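Local coordinates for LPXTG cell wall surface protein (Streptococcus gordonii, PDB 4IGB), which is probably a cell-wall-anchored surface adhesin of this oral streptococcus, this chain being its N-terminal N1 and N2 domains, at residues I287-D299 with T312-I326. Numbering follows the deposited sequence.
Sequences IEKIDPRPVLEVD and TYKATFKVPVPGKDI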
ATOM      1  N   ILE B 287       0.315   3.271   2.967  1.00 15.31           N
ATOM      2  CA  ILE B 287      -0.538   4.053   2.095  1.00 18.64           C
ATOM      3  C   ILE B 287      -0.026   5.480   2.098  1.00 21.51           C
ATOM      4  O   ILE B 287       0.672   5.916   3.029  1.00 16.84           O
ATOM      5  CB  ILE B 287      -2.020   4.089   2.548  1.00 20.69           C
ATOM      6  CG1 ILE B 287      -2.133   4.658   3.963  1.00 22.46           C
ATOM      7  CG2 ILE B 287      -2.664   2.714   2.442  1.00 14.79           C
ATOM      8  CD1 ILE B 287      -3.566   4.972   4.382  1.00 19.51           C
ATOM      9  N   GLU B 288      -0.385   6.212   1.054  1.00 18.84           N
ATOM     10  CA  GLU B 288      -0.060   7.625   0.981  1.00 21.28           C
ATOM     11  C   GLU B 288      -0.985   8.400   1.904  1.00 19.55           C
ATOM     12  O   GLU B 288      -2.010   7.879   2.338  1.00 26.22           O
ATOM     13  CB  GLU B 288      -0.155   8.094  -0.469  1.00 15.56           C
ATOM     14  CG  GLU B 288       0.865   7.376  -1.347  1.00 15.65           C
ATOM     15  CD  GLU B 288       0.478   7.343  -2.815  1.00 24.67           C
ATOM     16  OE1 GLU B 288       1.001   8.196  -3.562  1.00 17.26           O
ATOM     17  OE2 GLU B 288      -0.344   6.466  -3.220  1.00 19.29           O
ATOM     18  N   LYS B 289      -0.607   9.635   2.221  1.00 30.02           N
ATOM     19  CA  LYS B 289      -1.321  10.441   3.217  1.00 26.39           C
ATOM     20  C   LYS B 289      -2.181  11.532   2.614  1.00 25.87           C
ATOM     21  O   LYS B 289      -1.691  12.367   1.857  1.00 25.10           O
ATOM     22  CB  LYS B 289      -0.327  11.125   4.164  1.00 32.82           C
ATOM     23  CG  LYS B 289       0.085  10.317   5.378  1.00 45.10           C
ATOM     24  CD  LYS B 289       0.838  11.198   6.377  1.00 48.21           C
ATOM     25  CE  LYS B 289       1.598  10.355   7.388  1.00 50.71           C
ATOM     26  NZ  LYS B 289       2.503  11.186   8.244  1.00 59.03           N
ATOM     27  N   ILE B 290      -3.463  11.537   2.955  1.00 26.05           N
ATOM     28  CA  ILE B 290      -4.295  12.709   2.698  1.00 28.89           C
ATOM     29  C   ILE B 290      -4.780  13.147   4.060  1.00 24.07           C
ATOM     30  O   ILE B 290      -5.820  12.706   4.538  1.00 27.08           O
ATOM     31  CB  ILE B 290      -5.481  12.432   1.725  1.00 34.33           C
ATOM     32  CG1 ILE B 290      -4.961  12.110   0.322  1.00 26.52           C
ATOM     33  CG2 ILE B 290      -6.417  13.653   1.635  1.00 28.15           C
ATOM     34  CD1 ILE B 290      -6.047  11.682  -0.661  1.00 20.81           C
ATOM     35  N   ASP B 291      -3.993  14.002   4.698  1.00 22.60           N
ATOM     36  CA  ASP B 291      -4.189  14.303   6.102  1.00 28.70           C
ATOM     37  C   ASP B 291      -3.732  15.733   6.381  1.00 28.05           C
ATOM     38  O   ASP B 291      -2.572  16.071   6.167  1.00 27.63           O
ATOM     39  CB  ASP B 291      -3.411  13.288   6.943  1.00 36.42           C
ATOM     40  CG  ASP B 291      -3.296  13.686   8.408  1.00 47.65           C
ATOM     41  OD1 ASP B 291      -4.146  14.455   8.900  1.00 52.35           O
ATOM     42  OD2 ASP B 291      -2.346  13.216   9.077  1.00 54.48           O
ATOM     43  N   PRO B 292      -4.647  16.573   6.877  1.00 24.03           N
ATOM     44  CA  PRO B 292      -6.014  16.211   7.289  1.00 26.28           C
ATOM     45  C   PRO B 292      -6.955  15.802   6.159  1.00 15.13           C
ATOM     46  O   PRO B 292      -6.771  16.199   5.020  1.00 22.82           O
ATOM     47  CB  PRO B 292      -6.537  17.501   7.936  1.00 28.90           C
ATOM     48  CG  PRO B 292      -5.729  18.591   7.298  1.00 35.38           C
ATOM     49  CD  PRO B 292      -4.364  18.004   7.079  1.00 31.17           C
ATOM     50  N   ARG B 293      -7.970  15.021   6.498  1.00 22.50           N
ATOM     51  CA  ARG B 293      -9.046  14.702   5.571  1.00 29.85           C
ATOM     52  C   ARG B 293      -9.791  15.983   5.241  1.00 27.89           C
ATOM     53  O   ARG B 293      -9.641  16.988   5.936  1.00 25.12           O
ATOM     54  CB  ARG B 293     -10.020  13.704   6.210  1.00 22.60           C
ATOM     55  CG  ARG B 293      -9.403  12.359   6.527  1.00 42.64           C
ATOM     56  CD  ARG B 293     -10.237  11.601   7.566  1.00 47.55           C
ATOM     57  NE  ARG B 293     -11.662  11.561   7.223  1.00 33.51           N
ATOM     58  CZ  ARG B 293     -12.601  11.033   8.006  1.00 47.83           C
ATOM     59  NH1 ARG B 293     -13.873  11.020   7.620  1.00 37.09           N
ATOM     60  NH2 ARG B 293     -12.268  10.509   9.180  1.00 44.35           N
ATOM     61  N   PRO B 294     -10.604  15.956   4.175  1.00 29.36           N
ATOM     62  CA  PRO B 294     -11.417  17.141   3.898  1.00 25.65           C
ATOM     63  C   PRO B 294     -12.320  17.473   5.078  1.00 24.53           C
ATOM     64  O   PRO B 294     -12.829  16.574   5.759  1.00 21.64           O
ATOM     65  CB  PRO B 294     -12.234  16.719   2.670  1.00 20.86           C
ATOM     66  CG  PRO B 294     -11.309  15.769   1.958  1.00 21.36           C
ATOM     67  CD  PRO B 294     -10.649  14.982   3.069  1.00 17.41           C
ATOM     68  N   VAL B 295     -12.494  18.768   5.316  1.00 17.94           N
ATOM     69  CA  VAL B 295     -13.356  19.261   6.378  1.00 25.84           C
ATOM     70  C   VAL B 295     -14.655  19.805   5.784  1.00 24.21           C
ATOM     71  O   VAL B 295     -14.644  20.719   4.948  1.00 23.03           O
ATOM     72  CB  VAL B 295     -12.661  20.379   7.195  1.00 25.55           C
ATOM     73  CG1 VAL B 295     -13.594  20.903   8.266  1.00 16.84           C
ATOM     74  CG2 VAL B 295     -11.369  19.846   7.813  1.00 20.15           C
ATOM     75  N   LEU B 296     -15.770  19.232   6.214  1.00 20.66           N
ATOM     76  CA  LEU B 296     -17.062  19.604   5.674  1.00 18.35           C
ATOM     77  C   LEU B 296     -17.887  20.274   6.745  1.00 18.80           C
ATOM     78  O   LEU B 296     -17.939  19.802   7.877  1.00 28.28           O
ATOM     79  CB  LEU B 296     -17.797  18.370   5.145  1.00 22.91           C
ATOM     80  CG  LEU B 296     -19.187  18.622   4.551  1.00 26.45           C
ATOM     81  CD1 LEU B 296     -19.065  19.476   3.292  1.00 20.99           C
ATOM     82  CD2 LEU B 296     -19.889  17.307   4.250  1.00 17.29           C
ATOM     83  N   GLU B 297     -18.538  21.370   6.377  1.00 19.45           N
ATOM     84  CA  GLU B 297     -19.384  22.115   7.291  1.00 24.89           C
ATOM     85  C   GLU B 297     -20.712  22.400   6.601  1.00 25.36           C
ATOM     86  O   GLU B 297     -20.766  22.526   5.384  1.00 31.21           O
ATOM     87  CB  GLU B 297     -18.705  23.434   7.680  1.00 23.61           C
ATOM     88  CG  GLU B 297     -17.254  23.274   8.115  1.00 33.69           C
ATOM     89  CD  GLU B 297     -16.539  24.610   8.304  1.00 41.14           C
ATOM     90  OE1 GLU B 297     -15.618  24.921   7.520  1.00 39.09           O
ATOM     91  OE2 GLU B 297     -16.892  25.347   9.246  1.00 51.61           O
ATOM     92  N   VAL B 298     -21.780  22.505   7.379  1.00 22.19           N
ATOM     93  CA  VAL B 298     -23.086  22.802   6.832  1.00 24.92           C
ATOM     94  C   VAL B 298     -23.723  23.960   7.597  1.00 26.57           C
ATOM     95  O   VAL B 298     -23.587  24.060   8.816  1.00 27.59           O
ATOM     96  CB  VAL B 298     -24.021  21.576   6.893  1.00 29.54           C
ATOM     97  CG1 VAL B 298     -24.285  21.166   8.346  1.00 22.52           C
ATOM     98  CG2 VAL B 298     -25.334  21.868   6.175  1.00 30.70           C
ATOM     99  N   ASP B 299     -24.414  24.825   6.867  1.00 24.69           N
ATOM    100  CA  ASP B 299     -25.188  25.914   7.454  1.00 26.88           C
ATOM    101  C   ASP B 299     -26.565  25.889   6.808  1.00 30.95           C
ATOM    102  O   ASP B 299     -26.678  26.083   5.596  1.00 28.85           O
ATOM    103  CB  ASP B 299     -24.480  27.251   7.198  1.00 27.91           C
ATOM    104  CG  ASP B 299     -25.269  28.454   7.708  1.00 39.92           C
ATOM    105  OD1 ASP B 299     -24.934  29.588   7.309  1.00 46.14           O
ATOM    106  OD2 ASP B 299     -26.215  28.274   8.502  1.00 46.08           O
ATOM    107  N   THR B 312     -26.235  25.193   2.891  1.00 23.30           N
ATOM    108  CA  THR B 312     -24.983  25.549   2.257  1.00 17.21           C
ATOM    109  C   THR B 312     -23.869  24.700   2.823  1.00 24.79           C
ATOM    110  O   THR B 312     -23.701  24.628   4.040  1.00 29.52           O
ATOM    111  CB  THR B 312     -24.660  27.034   2.514  1.00 29.71           C
ATOM    112  OG1 THR B 312     -25.772  27.830   2.100  1.00 27.00           O
ATOM    113  CG2 THR B 312     -23.420  27.466   1.747  1.00 24.36           C
ATOM    114  N   TYR B 313     -23.102  24.074   1.939  1.00 22.49           N
ATOM    115  CA  TYR B 313     -22.008  23.213   2.343  1.00 19.81           C
ATOM    116  C   TYR B 313     -20.663  23.870   2.061  1.00 22.47           C
ATOM    117  O   TYR B 313     -20.411  24.329   0.956  1.00 23.85           O
ATOM    118  CB  TYR B 313     -22.096  21.870   1.615  1.00 18.85           C
ATOM    119  CG  TYR B 313     -23.332  21.050   1.970  1.00 26.68           C
ATOM    120  CD1 TYR B 313     -23.443  20.423   3.208  1.00 27.05           C
ATOM    121  CD2 TYR B 313     -24.374  20.896   1.068  1.00 24.70           C
ATOM    122  CE1 TYR B 313     -24.562  19.671   3.543  1.00 25.56           C
ATOM    123  CE2 TYR B 313     -25.511  20.138   1.395  1.00 27.30           C
ATOM    124  CZ  TYR B 313     -25.591  19.531   2.631  1.00 25.84           C
ATOM    125  OH  TYR B 313     -26.695  18.781   2.966  1.00 24.16           O
ATOM    126  N   LYS B 314     -19.805  23.921   3.073  1.00 23.26           N
ATOM    127  CA  LYS B 314     -18.455  24.426   2.893  1.00 23.97           C
ATOM    128  C   LYS B 314     -17.492  23.277   3.079  1.00 19.28           C
ATOM    129  O   LYS B 314     -17.457  22.644   4.136  1.00 21.08           O
ATOM    130  CB  LYS B 314     -18.141  25.528   3.903  1.00 24.88           C
ATOM    131  CG  LYS B 314     -16.802  26.228   3.671  1.00 26.16           C
ATOM    132  CD  LYS B 314     -16.566  27.313   4.735  1.00 30.50           C
ATOM    133  CE  LYS B 314     -15.208  27.995   4.577  1.00 45.21           C
ATOM    134  NZ  LYS B 314     -14.894  28.896   5.731  1.00 47.78           N
ATOM    135  N   ALA B 315     -16.712  23.004   2.044  1.00 18.23           N
ATOM    136  CA  ALA B 315     -15.736  21.930   2.116  1.00 24.52           C
ATOM    137  C   ALA B 315     -14.330  22.457   1.910  1.00 19.99           C
ATOM    138  O   ALA B 315     -14.042  23.154   0.933  1.00 18.88           O
ATOM    139  CB  ALA B 315     -16.051  20.851   1.092  1.00 21.80           C
ATOM    140  N   THR B 316     -13.451  22.101   2.833  1.00 21.43           N
ATOM    141  CA  THR B 316     -12.062  22.526   2.764  1.00 23.00           C
ATOM    142  C   THR B 316     -11.160  21.338   2.484  1.00 20.82           C
ATOM    143  O   THR B 316     -11.116  20.383   3.260  1.00 20.85           O
ATOM    144  CB  THR B 316     -11.658  23.157   4.078  1.00 25.94           C
ATOM    145  OG1 THR B 316     -12.544  24.250   4.347  1.00 23.37           O
ATOM    146  CG2 THR B 316     -10.206  23.634   4.028  1.00 29.47           C
ATOM    147  N   PHE B 317     -10.441  21.391   1.371  1.00 21.69           N
ATOM    148  CA  PHE B 317      -9.638  20.243   0.957  1.00 26.01           C
ATOM    149  C   PHE B 317      -8.158  20.532   1.123  1.00 26.75           C
ATOM    150  O   PHE B 317      -7.628  21.439   0.490  1.00 21.78           O
ATOM    151  CB  PHE B 317      -9.942  19.881  -0.506  1.00 20.92           C
ATOM    152  CG  PHE B 317     -11.397  19.567  -0.758  1.00 22.44           C
ATOM    153  CD1 PHE B 317     -11.860  18.269  -0.677  1.00 17.66           C
ATOM    154  CD2 PHE B 317     -12.295  20.574  -1.067  1.00 17.30           C
ATOM    155  CE1 PHE B 317     -13.207  17.971  -0.891  1.00 20.68           C
ATOM    156  CE2 PHE B 317     -13.642  20.285  -1.293  1.00 29.38           C
ATOM    157  CZ  PHE B 317     -14.094  18.979  -1.202  1.00 20.86           C
ATOM    158  N   LYS B 318      -7.482  19.754   1.962  1.00 26.05           N
ATOM    159  CA  LYS B 318      -6.030  19.870   2.049  1.00 27.30           C
ATOM    160  C   LYS B 318      -5.407  19.078   0.909  1.00 27.17           C
ATOM    161  O   LYS B 318      -5.789  17.933   0.656  1.00 24.56           O
ATOM    162  CB  LYS B 318      -5.510  19.386   3.410  1.00 27.16           C
ATOM    163  CG  LYS B 318      -3.977  19.440   3.589  1.00 32.03           C
ATOM    164  CD  LYS B 318      -3.284  18.323   2.809  1.00 43.21           C
ATOM    165  CE  LYS B 318      -2.279  17.533   3.634  1.00 49.10           C
ATOM    166  NZ  LYS B 318      -1.299  18.331   4.430  1.00 28.78           N
ATOM    167  N   VAL B 319      -4.442  19.692   0.232  1.00 20.96           N
ATOM    168  CA  VAL B 319      -3.780  19.081  -0.899  1.00 23.07           C
ATOM    169  C   VAL B 319      -2.481  18.378  -0.487  1.00 27.29           C
ATOM    170  O   VAL B 319      -1.590  18.998   0.085  1.00 24.96           O
ATOM    171  CB  VAL B 319      -3.465  20.150  -1.970  1.00 34.66           C
ATOM    172  CG1 VAL B 319      -2.729  19.532  -3.133  1.00 37.41           C
ATOM    173  CG2 VAL B 319      -4.746  20.852  -2.432  1.00 25.76           C
ATOM    174  N   PRO B 320      -2.362  17.077  -0.798  1.00 25.90           N
ATOM    175  CA  PRO B 320      -1.154  16.311  -0.464  1.00 19.75           C
ATOM    176  C   PRO B 320       0.076  16.837  -1.189  1.00 20.10           C
ATOM    177  O   PRO B 320      -0.010  17.200  -2.357  1.00 23.76           O
ATOM    178  CB  PRO B 320      -1.468  14.898  -0.984  1.00 18.73           C
ATOM    179  CG  PRO B 320      -2.897  14.888  -1.288  1.00 27.21           C
ATOM    180  CD  PRO B 320      -3.314  16.283  -1.586  1.00 16.59           C
ATOM    181  N   VAL B 321       1.218  16.837  -0.515  1.00 24.68           N
ATOM    182  CA  VAL B 321       2.464  17.288  -1.120  1.00 19.08           C
ATOM    183  C   VAL B 321       3.158  16.166  -1.894  1.00 19.46           C
ATOM    184  O   VAL B 321       3.501  15.130  -1.324  1.00 18.07           O
ATOM    185  CB  VAL B 321       3.433  17.846  -0.051  1.00 28.82           C
ATOM    186  CG1 VAL B 321       4.785  18.205  -0.677  1.00 26.20           C
ATOM    187  CG2 VAL B 321       2.808  19.054   0.672  1.00 27.92           C
ATOM    188  N   PRO B 322       3.388  16.385  -3.198  1.00 20.90           N
ATOM    189  CA  PRO B 322       4.000  15.385  -4.079  1.00 27.82           C
ATOM    190  C   PRO B 322       5.437  15.109  -3.671  1.00 32.90           C
ATOM    191  O   PRO B 322       6.185  16.039  -3.373  1.00 30.06           O
ATOM    192  CB  PRO B 322       3.981  16.068  -5.454  1.00 31.58           C
ATOM    193  CG  PRO B 322       2.939  17.130  -5.344  1.00 31.98           C
ATOM    194  CD  PRO B 322       3.025  17.609  -3.930  1.00 28.68           C
ATOM    195  N   GLY B 323       5.823  13.839  -3.661  1.00 28.35           N
ATOM    196  CA  GLY B 323       7.162  13.471  -3.250  1.00 23.97           C
ATOM    197  C   GLY B 323       7.263  13.393  -1.745  1.00 23.78           C
ATOM    198  O   GLY B 323       8.314  13.077  -1.194  1.00 35.25           O
ATOM    199  N   LYS B 324       6.159  13.673  -1.070  1.00 22.36           N
ATOM    200  CA  LYS B 324       6.156  13.671   0.393  1.00 17.67           C
ATOM    201  C   LYS B 324       4.984  12.850   0.929  1.00 27.75           C
ATOM    202  O   LYS B 324       5.187  11.780   1.492  1.00 30.86           O
ATOM    203  CB  LYS B 324       6.091  15.110   0.925  1.00 26.80           C
ATOM    204  CG  LYS B 324       5.963  15.238   2.438  1.00 36.72           C
ATOM    205  CD  LYS B 324       5.686  16.699   2.839  1.00 45.86           C
ATOM    206  CE  LYS B 324       5.588  16.884   4.350  1.00 47.01           C
ATOM    207  NZ  LYS B 324       4.419  16.163   4.928  1.00 51.00           N
ATOM    208  N   ASP B 325       3.765  13.360   0.755  1.00 22.11           N
ATOM    209  CA  ASP B 325       2.552  12.667   1.181  1.00 21.76           C
ATOM    210  C   ASP B 325       2.119  11.620   0.165  1.00 20.94           C
ATOM    211  O   ASP B 325       1.631  10.558   0.540  1.00 23.31           O
ATOM    212  CB  ASP B 325       1.414  13.664   1.349  1.00 25.93           C
ATOM    213  CG  ASP B 325       1.729  14.729   2.371  1.00 33.45           C
ATOM    214  OD1 ASP B 325       2.300  14.373   3.418  1.00 36.70           O
ATOM    215  OD2 ASP B 325       1.407  15.909   2.124  1.00 28.83           O
ATOM    216  N   ILE B 326       2.260  11.960  -1.113  1.00 17.15           N
ATOM    217  CA  ILE B 326       1.960  11.057  -2.229  1.00 26.24           C
ATOM    218  C   ILE B 326       3.224  10.877  -3.067  1.00 29.42           C
ATOM    219  O   ILE B 326       4.121  11.730  -3.035  1.00 18.04           O
ATOM    220  CB  ILE B 326       0.821  11.597  -3.120  1.00 17.26           C
ATOM    221  CG1 ILE B 326       1.145  13.025  -3.581  1.00 25.46           C
ATOM    222  CG2 ILE B 326      -0.512  11.575  -2.356  1.00 18.77           C
ATOM    223  CD1 ILE B 326       0.129  13.624  -4.540  1.00 20.48           C
TER
HETATM  224  O   HOH W   1      -8.015  16.983   2.383  1.00 18.71           O
HETATM  225  O   HOH W   2      -8.997  19.486   5.046  1.00 30.61           O
HETATM  226  O   HOH W   3     -14.838  23.512   5.454  1.00 25.56           O
HETATM  227  O   HOH W   4     -27.615  28.264   4.217  1.00 38.03           O
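Val-295 to Asp-299 and Thr-312 to Phe-317 run antiparallel (163°) as the two arms of a beta hairpin, joined by six backbone hydrogen bonds at the pairs Val-295/Thr-316, Glu-297/Lys-314 and Asp-299/Thr-312. On the inner face, with chi1 63°, Val-298 CG1 sits between N and the carbonyl carbon and CG2 turns toward the ring of Tyr-313, 3.5 Å from CE1. Leu-296 CD1 meets the small CB of Ala-315 at 4.0 Å, and Pro-294 packs its CG obliquely on CD1 of Phe-317. The Glu-297/Lys-314/Thr-316 face is largely open to solvent, where charged and hydroxyl groups can be hydrated: Glu-297 OE1 is 4.4 Å from Lys-314 NZ, too far for a salt bridge, and one water lies within bonding distance of Glu-297 OE1, Val-295 O and Thr-316 OG1. Beyond the strands, the bent chain of Lys-318 crosses the Pro-292 ring at about a right angle (CG to CD 3.8 Å), its end near Asp-291 O. Lys-289 N donates to Asp-325 O (2.9 Å), while Asp-325 OD2 accepts from Val-321 N, closing the Val-321 to Asp-325 turn; Lys-289 and Lys-324 both salt-bridge Asp-27. Strands 389-397 and 427-432 flank the hairpin, and apolar Leu-296, Tyr-313 and Phe-317 are buried against strand 409-417.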